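Local atomic coordinates of haloacid dehalogenase-like hydrolase (Bacteroides thetaiotaomicron, PDB entry 2RBK), a protein that probably acts as a magnesium-dependent phosphatase of the haloacid dehalogenase superfamily. Residues Glu27-Ala32 and Asp249-Ala254. Residues are numbered along the deposited sequence; the frame is centred on the assembly and turned at random.
Sequences EALEAA and DGISKA
No ring or other flat group separates Ala28 from Ser252: two helices of the HAD-type Rossmann-like core meet here chiefly through aliphatic carbon. Helix 23-34 connects strand 4-7, just beyond which lies the magnesium-binding Asp8, to the neighbouring strand 38-42. The other partner, helix 250-258, comes after the edge strand 241-242 close to the end of the chain. Their backbones are nearest at Ala28 and Ser252, the CA atoms 5.4 Å apart, and small side chains permit that approach. The methyl of Ala28 points at the second helix; its CB sits 4.0 Å from Ser252 CA and equally near Ser252 CB, with Ser252 OG only slightly farther away. That OG stands opposite the backbone N across the CA-CB bond (chi1 174°).

A second point of touch lies deeper, beside the sheet. Ile251 directs its CG2 branch at Leu29, with CG1 leaving CB to one side, roughly perpendicular to the line to Leu29 (chi1 -65°), while Leu29 reaches back with CD1. Leu29 was modelled in two conformers, and this methyl contact describes one of them. Both residues also touch Phe7 of strand 4-7, and Met255, one turn on from Ile251, packs on Ala28, Leu29 and Ala32. Leu29 and Ile251 together join the helix pair to the strand leading into the active site; the Ile251 side chain lies about 10 Å from the bound magnesium ion.

No hydrogen bond crosses between the segments. Asp249 occupies the N-cap position without capping the helix through its side chain; its OD1 bonds Ser24 OG at the start of helix 23-34. In the contact nearer the sheet, Leu29 CD1 and Ile251 CG2 stand 4.2 Å apart.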
ATOM      1  N   GLU A  27     -21.272   1.401  -0.213  1.00 10.01           N
ATOM      2  CA  GLU A  27     -22.378   1.445  -1.204  1.00 10.37           C
ATOM      3  C   GLU A  27     -21.841   1.601  -2.616  1.00  9.43           C
ATOM      4  O   GLU A  27     -22.337   0.945  -3.550  1.00 10.12           O
ATOM      5  CB  GLU A  27     -23.295   2.642  -0.827  1.00 13.14           C
ATOM      6  CG  GLU A  27     -24.073   2.311   0.433  1.00 19.49           C
ATOM      7  CD  GLU A  27     -24.734   3.495   1.060  1.00 26.67           C
ATOM      8  OE1 GLU A  27     -24.629   4.642   0.589  1.00 39.36           O
ATOM      9  OE2 GLU A  27     -25.406   3.280   2.084  1.00 37.25           O
ATOM     10  N   ALA A  28     -20.843   2.453  -2.831  1.00  9.32           N
ATOM     11  CA  ALA A  28     -20.287   2.656  -4.149  1.00  9.31           C
ATOM     12  C   ALA A  28     -19.648   1.390  -4.684  1.00  8.77           C
ATOM     13  O   ALA A  28     -19.794   1.069  -5.868  1.00  9.26           O
ATOM     14  CB  ALA A  28     -19.271   3.822  -4.096  1.00  9.97           C
ATOM     15  N   LEU A  29     -18.906   0.677  -3.849  1.00  8.66           N
ATOM     16  CA  LEU A  29     -18.241  -0.554  -4.298  0.69  8.80           C
ATOM     17  C   LEU A  29     -19.276  -1.631  -4.558  1.00  9.08           C
ATOM     18  O   LEU A  29     -19.102  -2.428  -5.509  1.00  9.26           O
ATOM     19  CB  LEU A  29     -17.104  -0.944  -3.350  0.69  9.15           C
ATOM     20  CG  LEU A  29     -15.762  -0.327  -3.650  0.69  9.86           C
ATOM     21  CD1 LEU A  29     -15.768   1.181  -3.617  0.69  9.87           C
ATOM     22  CD2 LEU A  29     -14.739  -0.719  -2.556  0.69 14.54           C
ATOM     23  N   GLU A  30     -20.339  -1.714  -3.777  1.00  9.50           N
ATOM     24  CA  GLU A  30     -21.435  -2.660  -4.089  1.00  9.75           C
ATOM     25  C   GLU A  30     -21.992  -2.365  -5.473  1.00  9.52           C
ATOM     26  O   GLU A  30     -22.200  -3.281  -6.292  1.00 10.24           O
ATOM     27  CB  GLU A  30     -22.536  -2.538  -3.031  1.00 10.70           C
ATOM     28  CG  GLU A  30     -22.276  -3.282  -1.740  1.00 11.67           C
ATOM     29  CD  GLU A  30     -22.585  -4.756  -1.780  1.00 14.22           C
ATOM     30  OE1 GLU A  30     -23.124  -5.327  -2.775  1.00 20.39           O
ATOM     31  OE2 GLU A  30     -22.219  -5.471  -0.812  1.00 15.57           O
ATOM     32  N   ALA A  31     -22.247  -1.069  -5.740  1.00  9.63           N
ATOM     33  CA  ALA A  31     -22.840  -0.723  -7.022  1.00 10.12           C
ATOM     34  C   ALA A  31     -21.873  -1.032  -8.178  1.00  9.30           C
ATOM     35  O   ALA A  31     -22.274  -1.534  -9.219  1.00 10.39           O
ATOM     36  CB  ALA A  31     -23.203   0.761  -7.033  1.00 10.37           C
ATOM     37  N   ALA A  32     -20.574  -0.746  -7.983  1.00  9.01           N
ATOM     38  CA  ALA A  32     -19.585  -0.998  -9.034  1.00  8.81           C
ATOM     39  C   ALA A  32     -19.448  -2.494  -9.284  1.00  8.34           C
ATOM     40  O   ALA A  32     -19.320  -2.946 -10.436  1.00  9.00           O
ATOM     41  CB  ALA A  32     -18.275  -0.377  -8.670  1.00  9.67           C
ATOM     42  N   ASP A 249     -17.411  11.708   1.480  1.00 10.32           N
ATOM     43  CA  ASP A 249     -17.899  10.862   0.368  1.00  9.89           C
ATOM     44  C   ASP A 249     -16.943  10.933  -0.835  1.00  9.17           C
ATOM     45  O   ASP A 249     -17.392  10.768  -1.966  1.00  9.44           O
ATOM     46  CB  ASP A 249     -19.310  11.237  -0.044  1.00 11.26           C
ATOM     47  CG  ASP A 249     -20.276  11.249   1.119  1.00 12.09           C
ATOM     48  OD1 ASP A 249     -20.586  10.170   1.606  1.00 15.55           O
ATOM     49  OD2 ASP A 249     -20.670  12.316   1.654  1.00 14.98           O
ATOM     50  N   GLY A 250     -15.643  11.101  -0.629  1.00  9.79           N
ATOM     51  CA  GLY A 250     -14.731  11.255  -1.763  1.00  9.63           C
ATOM     52  C   GLY A 250     -14.778  10.110  -2.749  1.00  8.80           C
ATOM     53  O   GLY A 250     -14.781  10.352  -3.973  1.00  8.97           O
ATOM     54  N   ILE A 251     -14.756   8.870  -2.280  1.00  8.58           N
ATOM     55  CA  ILE A 251     -14.742   7.756  -3.255  1.00  8.33           C
ATOM     56  C   ILE A 251     -16.013   7.720  -4.061  1.00  8.18           C
ATOM     57  O   ILE A 251     -16.006   7.626  -5.292  1.00  8.63           O
ATOM     58  CB  ILE A 251     -14.456   6.408  -2.529  1.00  8.56           C
ATOM     59  CG1 ILE A 251     -13.071   6.355  -1.921  1.00  9.75           C
ATOM     60  CG2 ILE A 251     -14.724   5.265  -3.489  1.00  9.05           C
ATOM     61  CD1 ILE A 251     -11.951   6.435  -2.907  1.00 10.21           C
ATOM     62  N   SER A 252     -17.170   7.761  -3.359  1.00  8.63           N
ATOM     63  CA  SER A 252     -18.451   7.689  -4.046  1.00  8.73           C
ATOM     64  C   SER A 252     -18.617   8.827  -5.050  1.00  8.90           C
ATOM     65  O   SER A 252     -19.040   8.635  -6.196  1.00  9.21           O
ATOM     66  CB  SER A 252     -19.572   7.692  -3.003  1.00  9.84           C
ATOM     67  OG  SER A 252     -20.835   7.759  -3.643  1.00 11.89           O
ATOM     68  N   LYS A 253     -18.254  10.043  -4.632  1.00  8.89           N
ATOM     69  CA  LYS A 253     -18.361  11.194  -5.521  1.00  9.44           C
ATOM     70  C   LYS A 253     -17.515  11.015  -6.756  1.00  8.89           C
ATOM     71  O   LYS A 253     -17.962  11.374  -7.879  1.00 10.09           O
ATOM     72  CB  LYS A 253     -17.979  12.483  -4.793  1.00 10.58           C
ATOM     73  CG  LYS A 253     -19.048  12.951  -3.821  1.00 10.54           C
ATOM     74  CD  LYS A 253     -18.475  14.076  -2.958  1.00 11.64           C
ATOM     75  CE  LYS A 253     -19.549  14.718  -2.060  1.00 12.47           C
ATOM     76  NZ  LYS A 253     -18.905  15.646  -1.091  1.00 13.61           N
ATOM     77  N   ALA A 254     -16.303  10.504  -6.615  1.00  8.78           N
ATOM     78  CA  ALA A 254     -15.454  10.299  -7.786  1.00  8.86           C
ATOM     79  C   ALA A 254     -16.059   9.270  -8.744  1.00  8.29           C
ATOM     80  O   ALA A 254     -16.061   9.443  -9.958  1.00  9.34           O
ATOM     81  CB  ALA A 254     -14.050   9.910  -7.369  1.00  9.34           C
TER